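Local coordinates for protein dual function macrocyclase-peptidase POPB (Galerina marginata, PDB 5N4B) that cleaves peptide bonds after proline and closes peptides into macrocycles in the biosynthesis of the amanitin toxins, as a prolyl oligopeptidase of the S9A family, at residues S44-E47 with V48-W51; Q60-L63 with D64-A67; A606-L609 with K610-K613; A619-E623 with Y624-S628; V665-M668 with H669-F673. The protein carries 1 engineered substitution. All coordinates share one frame; numbering follows the deposited sequence.

Contact 1: residues S44-E47 with V48-W51; sequences STDE and VDKW
Thr45, Asp46 and Glu47 give their carbonyl oxygens to the backbone N-H groups of Asp49, Lys50 and Trp51, four residues on. The chain enters helix 46-64 here and makes its first turn. The bond from Asp49 N to Thr45 O is 3.0 Å long. The bond from Lys50 N to Asp46 O is 2.9 Å. Thr45 sits at the N-cap. Its OG1 lies between the backbone N and the carbonyl carbon (chi1 70°), and this turns the oxygen to the start of the helix. There it accepts from Val48 N at 3.0 Å, with an N-H...O angle of 166°. The same OG1 also packs at 3.4 Å from Val48 CG2, so one atom serves both the cap and the packing. The two side chains cross at about a right angle. This helix belongs to the N-terminal segment, which in prolyl oligopeptidases completes the alpha/beta-hydrolase domain. Trp51 joins it to helix 668-680, with its ring edge-to-face to Phe671. Glu47 turns from the contact and forms a salt bridge with Arg16. On the exposed side, the helix N-terminus beside Asp46 and Asp49 would favour their negative charge. In the Asp46 conformer given, Asp46 OD1 and Asp49 OD2 come within 4.0 Å of each other. One water donates to both oxygens, which would soften the repulsion. A second water donates to Asp49 OD1 at 2.6 Å and to Thr45 O, and is hydrogen-bonded to Ser44 OG.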
# COMPACT_ATOMS: atom_id res chain seq x y z
N SER A 44 3.69 2.09 -27.22
CA SER A 44 2.82 3.25 -27.28
C SER A 44 2.85 3.74 -28.72
O SER A 44 3.90 4.20 -29.21
CB SER A 44 3.28 4.32 -26.30
OG SER A 44 2.51 5.49 -26.49
N THR A 45 1.74 3.55 -29.42
CA THR A 45 1.66 3.82 -30.85
C THR A 45 0.23 4.21 -31.21
O THR A 45 -0.72 4.04 -30.44
CB THR A 45 2.00 2.60 -31.72
OG1 THR A 45 0.95 1.65 -31.58
CG2 THR A 45 3.32 1.98 -31.36
N ASP A 46 0.05 4.69 -32.44
CA ASP A 46 -1.30 5.04 -32.84
C ASP A 46 -2.19 3.79 -32.90
O ASP A 46 -3.38 3.87 -32.55
CB ASP A 46 -1.27 5.82 -34.17
CG ASP A 46 -0.69 7.25 -34.02
OD1 ASP A 46 -0.62 7.78 -32.89
OD2 ASP A 46 -0.36 7.88 -35.05
N GLU A 47 -1.64 2.62 -33.29
CA GLU A 47 -2.42 1.39 -33.32
C GLU A 47 -2.85 0.99 -31.91
O GLU A 47 -3.97 0.51 -31.70
CB GLU A 47 -1.60 0.25 -33.96
CG GLU A 47 -2.33 -1.07 -34.15
CD GLU A 47 -1.41 -2.24 -34.57
OE1 GLU A 47 -0.17 -2.16 -34.36
OE2 GLU A 47 -1.95 -3.27 -35.03
N VAL A 48 -1.97 1.15 -30.93
CA VAL A 48 -2.36 0.84 -29.55
C VAL A 48 -3.43 1.82 -29.06
O VAL A 48 -4.40 1.41 -28.41
CB VAL A 48 -1.14 0.81 -28.63
CG1 VAL A 48 -1.59 0.66 -27.17
CG2 VAL A 48 -0.18 -0.30 -29.02
N ASP A 49 -3.32 3.10 -29.41
CA ASP A 49 -4.33 4.08 -29.03
C ASP A 49 -5.69 3.73 -29.62
O ASP A 49 -6.72 3.89 -28.96
CB ASP A 49 -3.93 5.47 -29.51
CG ASP A 49 -2.74 6.05 -28.76
OD1 ASP A 49 -2.37 5.58 -27.67
OD2 ASP A 49 -2.20 7.04 -29.29
N LYS A 50 -5.73 3.28 -30.87
CA LYS A 50 -7.00 2.89 -31.47
C LYS A 50 -7.59 1.71 -30.72
O LYS A 50 -8.81 1.65 -30.48
CB LYS A 50 -6.86 2.56 -32.96
CG LYS A 50 -6.69 3.79 -33.85
CD LYS A 50 -6.45 3.41 -35.32
CE LYS A 50 -6.09 4.65 -36.16
NZ LYS A 50 -5.82 4.31 -37.60
N TRP A 51 -6.75 0.77 -30.33
CA TRP A 51 -7.22 -0.41 -29.61
C TRP A 51 -7.70 -0.05 -28.22
O TRP A 51 -8.78 -0.50 -27.80
CB TRP A 51 -6.12 -1.45 -29.56
CG TRP A 51 -6.47 -2.76 -28.85
CD1 TRP A 51 -7.03 -3.88 -29.41
CD2 TRP A 51 -6.29 -3.05 -27.47
NE1 TRP A 51 -7.21 -4.84 -28.44
CE2 TRP A 51 -6.76 -4.36 -27.24
CE3 TRP A 51 -5.78 -2.33 -26.41
CZ2 TRP A 51 -6.72 -4.95 -25.98
CZ3 TRP A 51 -5.76 -2.91 -25.16
CH2 TRP A 51 -6.22 -4.21 -24.96
O HOH W 1 -0.21 4.27 -27.26
O HOH W 2 -2.94 8.21 -31.58

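Contact 2: residues Q60-L63 with D64-A67; sequences QSYL and DQNA
Gln60 O accepts from Asp64 N at 2.8 Å in a helical bond, after which Gln65 N and Asn66 N reach back only three residues, to Tyr62 O and Leu63 O. Each of these last two donors stands above the plane of its carbonyl. Gln60 and Asp64 are linked a second time by their side chains. The Gln60 chain leaves with CG opposite the backbone N (chi1 -175°) and bends at the next bond, which brings NE2 to 2.9 Å from Asp64 OD1. The amide meets this oxygen from above the carboxylate plane, and the two planes are 36° apart. Gln60 OE1 accepts from Lys710. The segment is the C-terminal turn of helix 46-64 and the link to helix 68-80. Asn66 OD1 caps Asp68 N at the start of that next helix. Tyr62 and Leu63 pack on Phe718 of helix 705-722, near the C-terminus of the chain. Gln65 reaches back past the helix end with an extended chain. Its OE1 accepts from Trp7 N, and from a water at 2.6 Å that is also hydrogen-bonded to Ser61 OG. Gln65 OE1 comes within 4.1 Å of Tyr62 CD1, with the amide and ring planes 57° apart.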
# COMPACT_ATOMS: atom_id res chain seq x y z
N GLN A 60 -17.49 1.21 -21.72
CA GLN A 60 -18.42 2.25 -21.29
C GLN A 60 -19.79 2.05 -21.91
O GLN A 60 -20.80 2.28 -21.25
CB GLN A 60 -17.91 3.64 -21.65
CG GLN A 60 -18.81 4.76 -21.10
CD GLN A 60 -18.86 4.72 -19.62
OE1 GLN A 60 -17.83 4.86 -18.94
NE2 GLN A 60 -20.04 4.47 -19.09
N SER A 61 -19.85 1.59 -23.17
CA SER A 61 -21.14 1.31 -23.79
C SER A 61 -21.89 0.23 -22.99
O SER A 61 -23.12 0.28 -22.84
CB SER A 61 -20.96 0.91 -25.25
OG SER A 61 -22.19 0.48 -25.80
N TYR A 62 -21.18 -0.79 -22.52
CA TYR A 62 -21.83 -1.83 -21.73
C TYR A 62 -22.34 -1.27 -20.41
O TYR A 62 -23.50 -1.50 -20.05
CB TYR A 62 -20.86 -2.99 -21.45
CG TYR A 62 -21.53 -4.15 -20.79
CD1 TYR A 62 -22.30 -4.99 -21.52
CD2 TYR A 62 -21.40 -4.42 -19.45
CE1 TYR A 62 -22.94 -6.05 -20.98
CE2 TYR A 62 -22.10 -5.49 -18.88
CZ TYR A 62 -22.86 -6.29 -19.66
OH TYR A 62 -23.54 -7.39 -19.14
N LEU A 63 -21.50 -0.54 -19.70
CA LEU A 63 -21.90 0.06 -18.43
C LEU A 63 -23.09 1.01 -18.60
O LEU A 63 -23.93 1.10 -17.70
CB LEU A 63 -20.69 0.76 -17.80
CG LEU A 63 -19.52 -0.21 -17.43
CD1 LEU A 63 -18.26 0.63 -17.18
CD2 LEU A 63 -19.86 -1.09 -16.28
N ASP A 64 -23.15 1.73 -19.74
CA ASP A 64 -24.27 2.64 -20.02
C ASP A 64 -25.61 1.95 -20.04
O ASP A 64 -26.63 2.63 -19.84
CB ASP A 64 -24.09 3.27 -21.41
CG ASP A 64 -23.04 4.36 -21.49
OD1 ASP A 64 -22.61 4.86 -20.44
OD2 ASP A 64 -22.64 4.71 -22.65
N GLN A 65 -25.65 0.65 -20.27
CA GLN A 65 -26.89 -0.13 -20.26
C GLN A 65 -27.45 -0.33 -18.86
O GLN A 65 -28.63 -0.68 -18.74
CB GLN A 65 -26.68 -1.52 -20.88
CG GLN A 65 -26.16 -1.50 -22.33
CD GLN A 65 -25.83 -2.91 -22.87
OE1 GLN A 65 -25.09 -3.03 -23.84
NE2 GLN A 65 -26.37 -3.96 -22.24
N ASN A 66 -26.68 -0.08 -17.82
CA ASN A 66 -27.00 -0.42 -16.44
C ASN A 66 -27.37 0.87 -15.69
O ASN A 66 -26.49 1.61 -15.25
CB ASN A 66 -25.79 -1.10 -15.82
CG ASN A 66 -26.03 -1.55 -14.40
OD1 ASN A 66 -27.05 -1.18 -13.80
ND2 ASN A 66 -25.13 -2.34 -13.87
N ALA A 67 -28.67 1.14 -15.54
CA ALA A 67 -29.09 2.36 -14.86
C ALA A 67 -28.80 2.33 -13.36
O ALA A 67 -28.78 3.38 -12.71
CB ALA A 67 -30.59 2.60 -15.09
O HOH W 3 -23.17 -1.82 -25.19

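Contact 3: residues A606-L609 with K610-K613; sequences ADLL and KFHK
Lys610 N is met by two oxygens of Asp607. The bonds are weak: 3.1 Å to Asp607 OD1 and 3.5 Å to Asp607 O. Asp607 OD1 also takes a weak bond from Leu609 N, so one carboxylate oxygen spans two successive N-H groups of the turn. The aspartate points CG away from its backbone N (chi1 -179°), which carries the carboxylate forward over the N-H groups that follow. The other oxygen, Asp607 OD2, lies 3.7 Å from Lys610 CB but forms its salt bridge with Lys672. The Lys610 chain then leads outward, and its NZ pairs with Glu42. Phe611 follows at the start of a short 3-10 segment. Its ring presents an edge to the backbone of Leu608, with Phe611 CD2 at 3.2 Å from Leu608 O. This carbonyl oxygen is buried with no hydrogen-bond partner and lies at the ring edge. Leu608 CD2 touches the same ring carbon, Phe611 CD2, at 4.1 Å. His612 repeats the pattern. Its CE1 comes edge-on to Leu609 O at 3.3 Å, while the Lys613 CD methylene lies over one ring face. The turn belongs to the loop after strand 598-602 of the hydrolase domain. Leu608 and Leu609 pack on helix 630-636, Phe611 on Tyr624, and Lys610 beside helix 668-680 and on Tyr24 of strand 21-26.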
# COMPACT_ATOMS: atom_id res chain seq x y z
N ALA A 606 0.19 -9.99 -15.17
CA ALA A 606 -0.41 -11.13 -15.87
C ALA A 606 0.54 -11.85 -16.81
O ALA A 606 0.32 -13.04 -17.10
CB ALA A 606 -1.64 -10.69 -16.66
N ASP A 607 1.58 -11.17 -17.29
CA ASP A 607 2.61 -11.80 -18.12
C ASP A 607 3.75 -12.13 -17.17
O ASP A 607 4.62 -11.30 -16.90
CB ASP A 607 3.02 -10.91 -19.27
CG ASP A 607 4.06 -11.56 -20.15
OD1 ASP A 607 4.71 -12.54 -19.72
OD2 ASP A 607 4.25 -11.08 -21.29
N LEU A 608 3.73 -13.33 -16.60
CA LEU A 608 4.75 -13.72 -15.64
C LEU A 608 6.04 -14.21 -16.31
O LEU A 608 7.00 -14.53 -15.60
CB LEU A 608 4.26 -14.79 -14.68
CG LEU A 608 3.38 -14.40 -13.54
CD1 LEU A 608 3.14 -15.62 -12.66
CD2 LEU A 608 3.98 -13.30 -12.68
N LEU A 609 6.08 -14.26 -17.64
CA LEU A 609 7.33 -14.53 -18.34
C LEU A 609 8.15 -13.29 -18.62
O LEU A 609 9.37 -13.40 -18.77
CB LEU A 609 7.11 -15.31 -19.64
CG LEU A 609 6.50 -16.68 -19.48
CD1 LEU A 609 6.35 -17.33 -20.83
CD2 LEU A 609 7.31 -17.54 -18.57
N LYS A 610 7.53 -12.10 -18.64
CA LYS A 610 8.23 -10.87 -19.00
C LYS A 610 8.15 -9.78 -17.93
O LYS A 610 8.65 -8.67 -18.16
CB LYS A 610 7.73 -10.33 -20.36
CG LYS A 610 7.96 -11.26 -21.57
CD LYS A 610 7.59 -10.59 -22.95
CE LYS A 610 8.52 -9.45 -23.31
NZ LYS A 610 8.27 -8.90 -24.70
N PHE A 611 7.58 -10.05 -16.76
CA PHE A 611 7.37 -8.99 -15.78
C PHE A 611 8.67 -8.30 -15.39
O PHE A 611 8.67 -7.12 -15.04
CB PHE A 611 6.70 -9.56 -14.51
CG PHE A 611 7.61 -10.48 -13.69
CD1 PHE A 611 8.48 -9.96 -12.76
CD2 PHE A 611 7.62 -11.85 -13.89
CE1 PHE A 611 9.37 -10.76 -12.05
CE2 PHE A 611 8.51 -12.65 -13.21
CZ PHE A 611 9.37 -12.12 -12.26
N HIS A 612 9.79 -9.03 -15.41
CA HIS A 612 11.06 -8.50 -14.96
C HIS A 612 11.74 -7.62 -15.98
O HIS A 612 12.80 -7.06 -15.67
CB HIS A 612 11.98 -9.64 -14.53
CG HIS A 612 12.31 -10.59 -15.61
ND1 HIS A 612 11.35 -11.17 -16.41
CD2 HIS A 612 13.50 -11.12 -16.00
CE1 HIS A 612 11.93 -11.97 -17.29
NE2 HIS A 612 13.23 -11.97 -17.05
N LYS A 613 11.15 -7.46 -17.16
CA LYS A 613 11.71 -6.65 -18.25
C LYS A 613 11.15 -5.24 -18.28
O LYS A 613 11.54 -4.45 -19.15
CB LYS A 613 11.43 -7.32 -19.58
CG LYS A 613 11.97 -8.74 -19.79
CD LYS A 613 13.41 -8.82 -19.54
CE LYS A 613 14.03 -10.06 -20.19
NZ LYS A 613 15.50 -9.83 -20.28

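Contact 4: residues A619-E623 with Y624-S628; sequences AWISE and YGNPS
Gly625 ends the turn begun at Ile621 with a positive phi of 95°, a backbone shape in which a CB would press on the preceding carbonyl. Its N still donates to Ile621 O at 2.9 Å, and then the chain leaves the helix. Its own carbonyl O is buried without a hydrogen-bond partner. The short helix 621-624 is thus followed directly by this glycine, and an Asx turn comes next. In that turn Ser628 N donates to Asn626 OD1. In the Ser628 conformer given, its OG does so too, from the same face of the amide plane. Ile621 runs alongside Asn626, with Ile621 CG2 at 3.9 Å from Asn626 CB. On the other flank the Tyr624 and Trp620 side chains point the same way. The Trp620 side chain is about 7 Å from that of Ala578, the engineered residue at the catalytic serine position, so the turn leading into the helix stands close to the active site. Tyr624 OH is hydrogen-bonded to Asn579, next to that position. Glu623 lays its CG methylene off-centre over the tyrosine ring, 4.2 Å from the centroid. Its carboxylate bends away to His539 and Lys547. Trp620 O grips two donors, Glu623 N and Tyr624 N, each at 2.9 Å, while Trp620 CB rests 3.7 Å from Tyr624 CE2.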
# COMPACT_ATOMS: atom_id res chain seq x y z
N ALA A 619 12.62 -6.50 -9.31
CA ALA A 619 12.56 -6.65 -7.85
C ALA A 619 11.60 -7.74 -7.43
O ALA A 619 11.70 -8.23 -6.29
CB ALA A 619 12.15 -5.34 -7.23
N TRP A 620 10.67 -8.15 -8.30
CA TRP A 620 9.70 -9.18 -7.95
C TRP A 620 10.19 -10.60 -8.25
O TRP A 620 9.43 -11.56 -8.04
CB TRP A 620 8.39 -8.96 -8.68
CG TRP A 620 7.86 -7.58 -8.64
CD1 TRP A 620 8.07 -6.62 -7.69
CD2 TRP A 620 7.03 -7.00 -9.64
NE1 TRP A 620 7.42 -5.47 -8.05
CE2 TRP A 620 6.77 -5.68 -9.25
CE3 TRP A 620 6.50 -7.48 -10.83
CZ2 TRP A 620 5.99 -4.83 -10.04
CZ3 TRP A 620 5.74 -6.64 -11.61
CH2 TRP A 620 5.50 -5.34 -11.23
N ILE A 621 11.40 -10.77 -8.74
CA ILE A 621 11.97 -12.11 -8.85
C ILE A 621 11.98 -12.82 -7.50
O ILE A 621 11.80 -14.04 -7.45
CB ILE A 621 13.35 -12.03 -9.50
CG1 ILE A 621 13.18 -11.70 -10.99
CG2 ILE A 621 14.10 -13.32 -9.32
CD1 ILE A 621 14.51 -11.33 -11.68
N SER A 622 12.15 -12.09 -6.40
CA SER A 622 12.09 -12.73 -5.09
C SER A 622 10.70 -13.24 -4.76
O SER A 622 10.55 -14.08 -3.86
CB SER A 622 12.56 -11.76 -4.02
OG SER A 622 11.80 -10.60 -4.03
N GLU A 623 9.67 -12.76 -5.45
CA GLU A 623 8.29 -13.17 -5.27
C GLU A 623 7.82 -14.24 -6.24
O GLU A 623 7.09 -15.15 -5.84
CB GLU A 623 7.34 -11.99 -5.40
CG GLU A 623 5.92 -12.27 -4.92
CD GLU A 623 5.78 -12.45 -3.39
OE1 GLU A 623 6.74 -12.15 -2.67
OE2 GLU A 623 4.69 -12.92 -2.94
N TYR A 624 8.21 -14.16 -7.50
CA TYR A 624 7.69 -15.02 -8.57
C TYR A 624 8.70 -16.02 -9.11
O TYR A 624 8.28 -16.97 -9.78
CB TYR A 624 7.19 -14.14 -9.72
CG TYR A 624 6.16 -13.10 -9.38
CD1 TYR A 624 5.11 -13.42 -8.57
CD2 TYR A 624 6.24 -11.82 -9.88
CE1 TYR A 624 4.15 -12.48 -8.23
CE2 TYR A 624 5.29 -10.87 -9.56
CZ TYR A 624 4.25 -11.22 -8.73
OH TYR A 624 3.37 -10.20 -8.46
N GLY A 625 10.00 -15.81 -8.89
CA GLY A 625 11.01 -16.54 -9.62
C GLY A 625 11.50 -15.77 -10.83
O GLY A 625 10.97 -14.73 -11.22
N ASN A 626 12.53 -16.33 -11.47
CA ASN A 626 13.18 -15.70 -12.60
C ASN A 626 12.87 -16.51 -13.87
O ASN A 626 13.35 -17.64 -14.00
CB ASN A 626 14.69 -15.63 -12.38
CG ASN A 626 15.40 -14.82 -13.43
OD1 ASN A 626 14.91 -14.65 -14.57
ND2 ASN A 626 16.58 -14.32 -13.07
N PRO A 627 12.07 -15.98 -14.79
CA PRO A 627 11.74 -16.73 -16.02
C PRO A 627 12.93 -17.13 -16.84
O PRO A 627 12.78 -18.07 -17.63
CB PRO A 627 10.87 -15.75 -16.81
CG PRO A 627 10.29 -14.77 -15.79
CD PRO A 627 11.41 -14.66 -14.74
N SER A 628 14.09 -16.49 -16.68
CA SER A 628 15.27 -16.86 -17.45
C SER A 628 16.07 -18.00 -16.83
O SER A 628 17.07 -18.44 -17.41
CB SER A 628 16.20 -15.66 -17.62
OG SER A 628 16.86 -15.36 -16.41

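Contact 5: residues V665-M668 with H669-F673; sequences VVPM and HSFKF
Met668 CB starts beside the peptide to His669, and the rest of the side chain folds back over that residue. CG sits between the backbone N and the carbonyl carbon (chi1 74°), and a second bend follows. SD passes above the imidazole at a distance and meets Lys672 CE at 3.7 Å. The methyl CE then settles over the middle of the His669 ring, 3.6 Å from the centroid, a CH-pi contact 10° off the ring normal. At the ring edge His669 CD2 lies 3.3 Å from Val666 O, and Val665 CG1 is also near it. One turn on, the ring of Phe671 has Pro667 CB over a face, 4.2 Å from its centroid. Pro667 O accepts from Phe671 N, at 3.0 Å and in the carbonyl plane. These residues form the start of helix 668-680, just after the catalytic Asp662, whose OD1 accepts from Val665 N. Lys672 NZ forms salt bridges with Asp36, Glu42 and Asp607. His669 ND1 is hydrogen-bonded to Asp607 N. A backbone N-H can only donate, so ND1 is probably the acceptor, which would fit a neutral imidazole with its proton on NE2.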
# COMPACT_ATOMS: atom_id res chain seq x y z
N VAL A 665 3.02 -1.39 -12.16
CA VAL A 665 2.65 -2.51 -13.01
C VAL A 665 2.26 -1.90 -14.34
O VAL A 665 1.18 -1.31 -14.49
CB VAL A 665 1.50 -3.33 -12.43
CG1 VAL A 665 1.21 -4.44 -13.39
CG2 VAL A 665 1.79 -3.84 -11.03
N VAL A 666 3.10 -2.07 -15.34
CA VAL A 666 2.76 -1.49 -16.64
C VAL A 666 1.49 -2.14 -17.21
O VAL A 666 1.27 -3.35 -17.03
CB VAL A 666 3.94 -1.59 -17.63
CG1 VAL A 666 5.07 -0.63 -17.24
CG2 VAL A 666 4.45 -2.99 -17.74
N PRO A 667 0.64 -1.37 -17.88
CA PRO A 667 -0.67 -1.87 -18.29
C PRO A 667 -0.63 -2.91 -19.39
O PRO A 667 -1.65 -3.58 -19.60
CB PRO A 667 -1.41 -0.60 -18.73
CG PRO A 667 -0.31 0.36 -19.05
CD PRO A 667 0.78 0.06 -18.11
N MET A 668 0.51 -3.12 -20.06
CA MET A 668 0.60 -4.19 -21.05
C MET A 668 0.21 -5.54 -20.48
O MET A 668 -0.29 -6.37 -21.20
CB MET A 668 2.00 -4.25 -21.66
CG MET A 668 3.07 -4.80 -20.78
SD MET A 668 3.21 -6.60 -20.95
CE MET A 668 4.36 -7.00 -19.64
N HIS A 669 0.40 -5.75 -19.17
CA HIS A 669 0.01 -7.01 -18.55
C HIS A 669 -1.48 -7.27 -18.79
O HIS A 669 -1.88 -8.31 -19.31
CB HIS A 669 0.29 -6.91 -17.05
CG HIS A 669 1.71 -7.10 -16.68
ND1 HIS A 669 2.33 -8.34 -16.68
CD2 HIS A 669 2.64 -6.21 -16.29
CE1 HIS A 669 3.58 -8.19 -16.30
NE2 HIS A 669 3.80 -6.91 -16.06
N SER A 670 -2.31 -6.33 -18.34
CA SER A 670 -3.74 -6.42 -18.55
C SER A 670 -4.12 -6.40 -20.03
O SER A 670 -5.07 -7.08 -20.44
CB SER A 670 -4.44 -5.25 -17.90
OG SER A 670 -4.44 -5.39 -16.50
N PHE A 671 -3.43 -5.60 -20.84
CA PHE A 671 -3.75 -5.55 -22.28
C PHE A 671 -3.56 -6.93 -22.93
O PHE A 671 -4.42 -7.40 -23.70
CB PHE A 671 -2.90 -4.52 -23.02
CG PHE A 671 -3.11 -3.11 -22.63
CD1 PHE A 671 -4.17 -2.70 -21.83
CD2 PHE A 671 -2.20 -2.14 -23.09
CE1 PHE A 671 -4.31 -1.34 -21.50
CE2 PHE A 671 -2.35 -0.82 -22.76
CZ PHE A 671 -3.41 -0.43 -21.96
N LYS A 672 -2.43 -7.58 -22.65
CA LYS A 672 -2.22 -8.90 -23.22
C LYS A 672 -3.25 -9.88 -22.70
O LYS A 672 -3.75 -10.72 -23.44
CB LYS A 672 -0.82 -9.41 -22.91
CG LYS A 672 0.29 -8.70 -23.65
CD LYS A 672 1.61 -9.45 -23.41
CE LYS A 672 2.73 -8.70 -23.99
NZ LYS A 672 3.96 -9.42 -23.69
N PHE A 673 -3.57 -9.80 -21.41
CA PHE A 673 -4.51 -10.76 -20.85
C PHE A 673 -5.88 -10.62 -21.51
O PHE A 673 -6.48 -11.62 -21.93
CB PHE A 673 -4.57 -10.68 -19.33
CG PHE A 673 -5.40 -11.74 -18.70
CD1 PHE A 673 -4.96 -13.06 -18.73
CD2 PHE A 673 -6.62 -11.45 -18.14
CE1 PHE A 673 -5.70 -14.06 -18.15
CE2 PHE A 673 -7.38 -12.46 -17.55
CZ PHE A 673 -6.91 -13.77 -17.59

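In the fold
Contacts 3 and 5 are buried, whereas contacts 1, 2 and 4 are partly buried. Contacts 1 and 2 lie at the two ends of helix 46-64, with Thr45 capping the first. Polar side chains and waters gather at both ends, and the contact centres are about 24 Å apart. In contacts 3, 4 and 5 rings, leucines and methionine dominate, though contacts 3 and 5 also share the Asp607-Lys672 salt bridge. Contacts 3 and 4 meet where Pro627 packs on the Leu608 and Leu609 carbonyls. Contact 5 touches each of contacts 1, 3 and 4, and through contact 1 it joins helix 46-64 to helix 668-680. Contacts 4 and 5 come near Ala578 and Asp662, while contacts 1 and 2 lie away from the annotated sites.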